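Local coordinates for auracyanin-A (Chloroflexus aurantiacus, PDB 2AAN), which carries a single copper ion as a blue copper protein of electron transport, and is probably a soluble electron acceptor for alternative complex III, at residues Glu29-Ala41 / Gly127-Asn139. Numbering follows the deposited sequence.
Sequences ELAFDKTELTVSA and GHYPLMQGKLVVN. With CU (copper (II) ion), chain B; SO4 (sulfate ion), chain D.
Leu30 lays its branch carbon over one face of the His128 imidazole, CG standing 4.2 Å from the ring centroid, while His128 ND1 binds the copper at 2.1 Å. The carbonyl of Leu30 is tied to Leu131 through a water that donates to both Leu30 O and Leu131 O. At Phe32 the ring leans back beside the backbone N (chi1 -65°) and offers a face to Met132, whose methyl CE sits 3.8 Å from the ring centroid; SD lies farther above that same ring, a Met-aromatic contact. Met132 is itself a copper ligand, SD 2.9 Å from the metal, and His58 and Cys123 complete the site. An alanine here would probably open a gap above the methionine methyl, leaving CE without its aromatic partner beside the copper. A second water bridges Phe32 N and Gln133 O ahead of the first direct backbone bond between the segments. From Thr35 onward the pairing is that of a cupredoxin sheet: strand 36-39 runs along its margin, parallel to strand 133-138, at 15° between their directions. Lys135 N reaches Thr35 O from above the carbonyl plane. Glu36 OE1 forms a long salt bridge, 4.0 Å, to Lys135 NZ, which also donates to a sulfate. Leu37 takes part through both N and O, the bond from Val137 N to Leu37 O being short at 2.6 Å and almost straight (178°). Thr38 flanks Val137 on the Glu36 face; on the buried face, shared with Leu37, Val39 CG2 meets both Leu136 CD1 and Val138 CG2. Beyond the strand, Ala41 N closes the ladder on Asn139 O at 3.0 Å, its methyl against Val138 CG1.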
loop_
_atom_site.group_PDB
_atom_site.type_symbol
_atom_site.label_atom_id
_atom_site.label_comp_id
_atom_site.label_asym_id
_atom_site.label_seq_id
_atom_site.Cartn_x
_atom_site.Cartn_y
_atom_site.Cartn_z
ATOM N N GLU A 29 2.279 -15.130 3.536
ATOM C CA GLU A 29 1.184 -15.096 2.574
ATOM C C GLU A 29 1.210 -13.804 1.754
ATOM O O GLU A 29 1.770 -12.806 2.177
ATOM C CB GLU A 29 -0.161 -15.151 3.301
ATOM C CG GLU A 29 -0.398 -16.440 4.056
ATOM C CD GLU A 29 -0.467 -17.640 3.129
ATOM O OE1 GLU A 29 -0.985 -17.506 1.988
ATOM O OE2 GLU A 29 -0.007 -18.724 3.541
ATOM N N LEU A 30 0.512 -13.842 0.625
ATOM C CA LEU A 30 0.329 -12.711 -0.244
ATOM C C LEU A 30 -0.939 -11.972 0.239
ATOM O O LEU A 30 -1.980 -12.000 -0.394
ATOM C CB LEU A 30 0.208 -13.170 -1.691
ATOM C CG LEU A 30 1.526 -13.396 -2.441
ATOM C CD1 LEU A 30 2.738 -13.845 -1.647
ATOM C CD2 LEU A 30 1.360 -14.192 -3.634
ATOM N N ALA A 31 -0.801 -11.302 1.377
ATOM C CA ALA A 31 -1.923 -10.700 2.091
ATOM C C ALA A 31 -1.336 -9.743 3.075
ATOM O O ALA A 31 -0.259 -10.011 3.644
ATOM C CB ALA A 31 -2.721 -11.757 2.856
ATOM N N PHE A 32 -2.053 -8.652 3.291
ATOM C CA PHE A 32 -1.834 -7.801 4.448
ATOM C C PHE A 32 -2.504 -8.460 5.634
ATOM O O PHE A 32 -3.543 -9.124 5.501
ATOM C CB PHE A 32 -2.399 -6.402 4.225
ATOM C CG PHE A 32 -1.722 -5.626 3.122
ATOM C CD1 PHE A 32 -2.340 -5.451 1.904
ATOM C CD2 PHE A 32 -0.504 -5.015 3.351
ATOM C CE1 PHE A 32 -1.724 -4.696 0.896
ATOM C CE2 PHE A 32 0.132 -4.299 2.363
ATOM C CZ PHE A 32 -0.473 -4.154 1.118
ATOM N N ASP A 33 -1.945 -8.239 6.804
ATOM C CA ASP A 33 -2.551 -8.743 8.047
ATOM C C ASP A 33 -3.735 -7.959 8.573
ATOM O O ASP A 33 -4.296 -8.328 9.565
ATOM C CB ASP A 33 -1.521 -8.954 9.155
ATOM C CG ASP A 33 -0.878 -7.683 9.708
ATOM O OD1 ASP A 33 -1.236 -6.536 9.406
ATOM O OD2 ASP A 33 0.030 -7.884 10.541
ATOM N N LYS A 34 -4.059 -6.854 7.915
ATOM C CA LYS A 34 -5.261 -6.098 8.139
ATOM C C LYS A 34 -5.830 -5.791 6.744
ATOM O O LYS A 34 -5.115 -5.287 5.838
ATOM C CB LYS A 34 -4.967 -4.778 8.883
ATOM C CG LYS A 34 -4.225 -4.920 10.214
ATOM C CD LYS A 34 -4.163 -3.601 10.951
ATOM C CE LYS A 34 -3.518 -3.706 12.320
ATOM N NZ LYS A 34 -3.403 -2.301 12.891
ATOM N N THR A 35 -7.112 -6.073 6.581
ATOM C CA THR A 35 -7.783 -5.849 5.303
ATOM C C THR A 35 -8.673 -4.635 5.369
ATOM O O THR A 35 -9.250 -4.235 4.356
ATOM C CB THR A 35 -8.647 -7.036 4.813
ATOM O OG1 THR A 35 -9.611 -7.408 5.807
ATOM C CG2 THR A 35 -7.776 -8.186 4.416
ATOM N N GLU A 36 -8.727 -4.021 6.532
ATOM C CA GLU A 36 -9.262 -2.710 6.567
ATOM C C GLU A 36 -8.802 -1.786 7.671
ATOM O O GLU A 36 -8.549 -2.201 8.788
ATOM C CB GLU A 36 -10.756 -2.759 6.438
ATOM C CG GLU A 36 -11.433 -2.872 7.740
ATOM C CD GLU A 36 -12.543 -1.874 7.875
ATOM O OE1 GLU A 36 -13.257 -1.658 6.886
ATOM O OE2 GLU A 36 -12.708 -1.341 8.988
ATOM N N LEU A 37 -8.676 -0.531 7.284
ATOM C CA LEU A 37 -8.201 0.560 8.139
ATOM C C LEU A 37 -9.193 1.690 8.069
ATOM O O LEU A 37 -9.782 1.910 7.027
ATOM C CB LEU A 37 -6.847 1.053 7.645
ATOM C CG LEU A 37 -5.757 0.001 7.469
ATOM C CD1 LEU A 37 -4.496 0.623 6.859
ATOM C CD2 LEU A 37 -5.435 -0.716 8.790
ATOM N N THR A 38 -9.423 2.361 9.195
ATOM C CA THR A 38 -10.334 3.479 9.247
ATOM C C THR A 38 -9.599 4.655 9.836
ATOM O O THR A 38 -8.939 4.522 10.860
ATOM C CB THR A 38 -11.554 3.191 10.117
ATOM O OG1 THR A 38 -12.227 2.045 9.612
ATOM C CG2 THR A 38 -12.519 4.369 10.070
ATOM N N VAL A 39 -9.683 5.787 9.143
ATOM C CA VAL A 39 -9.085 7.029 9.599
ATOM C C VAL A 39 -10.112 8.128 9.349
ATOM O O VAL A 39 -11.164 7.865 8.749
ATOM C CB VAL A 39 -7.744 7.338 8.884
ATOM C CG1 VAL A 39 -6.698 6.253 9.228
ATOM C CG2 VAL A 39 -7.914 7.453 7.367
ATOM N N SER A 40 -9.791 9.345 9.787
ATOM C CA SER A 40 -10.624 10.541 9.524
ATOM C C SER A 40 -10.023 11.336 8.389
ATOM O O SER A 40 -8.813 11.383 8.250
ATOM C CB SER A 40 -10.691 11.443 10.762
ATOM O OG SER A 40 -10.890 10.668 11.930
ATOM N N ALA A 41 -10.860 11.995 7.597
ATOM C CA ALA A 41 -10.371 12.820 6.511
ATOM C C ALA A 41 -9.421 13.928 7.045
ATOM O O ALA A 41 -9.679 14.526 8.075
ATOM C CB ALA A 41 -11.542 13.437 5.754
ATOM N N GLY A 127 3.029 -10.005 -9.143
ATOM C CA GLY A 127 2.234 -11.165 -8.754
ATOM C C GLY A 127 1.465 -11.077 -7.441
ATOM O O GLY A 127 0.638 -11.956 -7.148
ATOM N N HIS A 128 1.705 -10.067 -6.613
ATOM C CA HIS A 128 1.023 -10.043 -5.279
ATOM C C HIS A 128 -0.407 -9.544 -5.339
ATOM O O HIS A 128 -1.274 -10.074 -4.648
ATOM C CB HIS A 128 1.825 -9.240 -4.280
ATOM C CG HIS A 128 3.120 -9.882 -3.946
ATOM N ND1 HIS A 128 3.883 -9.498 -2.869
ATOM C CD2 HIS A 128 3.784 -10.900 -4.547
ATOM C CE1 HIS A 128 4.973 -10.252 -2.826
ATOM N NE2 HIS A 128 4.922 -11.127 -3.819
ATOM N N TYR A 129 -0.640 -8.521 -6.157
ATOM C CA TYR A 129 -1.992 -8.088 -6.510
ATOM C C TYR A 129 -2.434 -9.039 -7.600
ATOM O O TYR A 129 -1.616 -9.377 -8.474
ATOM C CB TYR A 129 -1.995 -6.609 -6.991
ATOM C CG TYR A 129 -3.374 -6.137 -7.413
ATOM C CD1 TYR A 129 -4.282 -5.679 -6.465
ATOM C CD2 TYR A 129 -3.817 -6.304 -8.714
ATOM C CE1 TYR A 129 -5.556 -5.321 -6.795
ATOM C CE2 TYR A 129 -5.135 -5.946 -9.076
ATOM C CZ TYR A 129 -5.992 -5.438 -8.115
ATOM O OH TYR A 129 -7.291 -5.051 -8.410
ATOM N N PRO A 130 -3.717 -9.433 -7.626
ATOM C CA PRO A 130 -4.898 -8.969 -6.878
ATOM C C PRO A 130 -5.142 -9.578 -5.518
ATOM O O PRO A 130 -6.012 -9.108 -4.814
ATOM C CB PRO A 130 -6.049 -9.365 -7.819
ATOM C CG PRO A 130 -5.570 -10.661 -8.382
ATOM C CD PRO A 130 -4.104 -10.448 -8.619
ATOM N N LEU A 131 -4.365 -10.560 -5.079
ATOM C CA LEU A 131 -4.637 -11.082 -3.751
ATOM C C LEU A 131 -4.328 -10.073 -2.658
ATOM O O LEU A 131 -5.040 -9.966 -1.669
ATOM C CB LEU A 131 -3.839 -12.358 -3.483
ATOM C CG LEU A 131 -4.399 -13.636 -4.101
ATOM C CD1 LEU A 131 -3.331 -14.704 -3.965
ATOM C CD2 LEU A 131 -5.669 -14.048 -3.408
ATOM N N MET A 132 -3.222 -9.367 -2.805
ATOM C CA MET A 132 -2.730 -8.562 -1.714
ATOM C C MET A 132 -3.350 -7.174 -1.827
ATOM O O MET A 132 -2.838 -6.253 -2.493
ATOM C CB MET A 132 -1.208 -8.588 -1.731
ATOM C CG MET A 132 -0.603 -8.090 -0.434
ATOM S SD MET A 132 1.108 -8.512 -0.255
ATOM C CE MET A 132 1.482 -7.500 1.193
ATOM N N GLN A 133 -4.480 -7.029 -1.163
ATOM C CA GLN A 133 -5.206 -5.776 -1.167
ATOM C C GLN A 133 -6.044 -5.611 0.089
ATOM O O GLN A 133 -6.378 -6.579 0.784
ATOM C CB GLN A 133 -6.109 -5.668 -2.407
ATOM C CG GLN A 133 -7.124 -6.787 -2.562
ATOM C CD GLN A 133 -8.167 -6.490 -3.601
ATOM O OE1 GLN A 133 -9.003 -5.582 -3.428
ATOM N NE2 GLN A 133 -8.151 -7.272 -4.700
ATOM N N GLY A 134 -6.379 -4.364 0.361
ATOM C CA GLY A 134 -7.276 -4.032 1.427
ATOM C C GLY A 134 -7.971 -2.713 1.152
ATOM O O GLY A 134 -7.886 -2.167 0.042
ATOM N N LYS A 135 -8.647 -2.218 2.181
ATOM C CA LYS A 135 -9.512 -1.054 2.072
ATOM C C LYS A 135 -9.218 -0.030 3.183
ATOM O O LYS A 135 -9.157 -0.399 4.336
ATOM C CB LYS A 135 -10.947 -1.558 2.224
ATOM C CG LYS A 135 -12.054 -0.586 2.019
ATOM C CD LYS A 135 -13.395 -1.328 2.035
ATOM C CE LYS A 135 -13.869 -1.622 3.470
ATOM N NZ LYS A 135 -15.176 -2.396 3.491
ATOM N N LEU A 136 -9.039 1.234 2.805
ATOM C CA LEU A 136 -8.911 2.339 3.753
ATOM C C LEU A 136 -10.268 3.074 3.786
ATOM O O LEU A 136 -10.726 3.559 2.765
ATOM C CB LEU A 136 -7.809 3.304 3.324
ATOM C CG LEU A 136 -7.723 4.535 4.225
ATOM C CD1 LEU A 136 -7.099 4.158 5.564
ATOM C CD2 LEU A 136 -6.933 5.654 3.566
ATOM N N VAL A 137 -10.882 3.135 4.962
ATOM C CA VAL A 137 -12.127 3.879 5.168
ATOM C C VAL A 137 -11.794 5.219 5.790
ATOM O O VAL A 137 -11.209 5.277 6.878
ATOM C CB VAL A 137 -13.098 3.118 6.075
ATOM C CG1 VAL A 137 -14.436 3.877 6.192
ATOM C CG2 VAL A 137 -13.369 1.723 5.516
ATOM N N VAL A 138 -12.160 6.289 5.102
ATOM C CA VAL A 138 -11.923 7.638 5.602
ATOM C C VAL A 138 -13.285 8.251 5.894
ATOM O O VAL A 138 -14.138 8.320 4.991
ATOM C CB VAL A 138 -11.167 8.488 4.580
ATOM C CG1 VAL A 138 -10.791 9.841 5.204
ATOM C CG2 VAL A 138 -9.929 7.775 4.114
ATOM N N ASN A 139 -13.496 8.644 7.149
ATOM C CA ASN A 139 -14.774 9.215 7.600
ATOM C C ASN A 139 -14.770 10.737 7.583
ATOM O O ASN A 139 -13.756 11.367 7.908
ATOM C CB ASN A 139 -15.110 8.691 8.997
ATOM C CG ASN A 139 -15.455 7.214 8.990
ATOM O OD1 ASN A 139 -14.940 6.431 9.796
ATOM N ND2 ASN A 139 -16.329 6.816 8.060
HETATM CU CU CU B . 3.556 -7.827 -1.660
HETATM S S SO4 D . -17.545 -0.225 2.370
HETATM O O1 SO4 D . -16.562 -0.925 1.576
HETATM O O2 SO4 D . -18.447 0.497 1.475
HETATM O O3 SO4 D . -16.934 0.714 3.308
HETATM O O4 SO4 D . -18.301 -1.214 3.136
HETATM O O HOH W 1 -4.818 -12.069 0.034
HETATM O O HOH W 2 -4.576 -8.456 1.950
#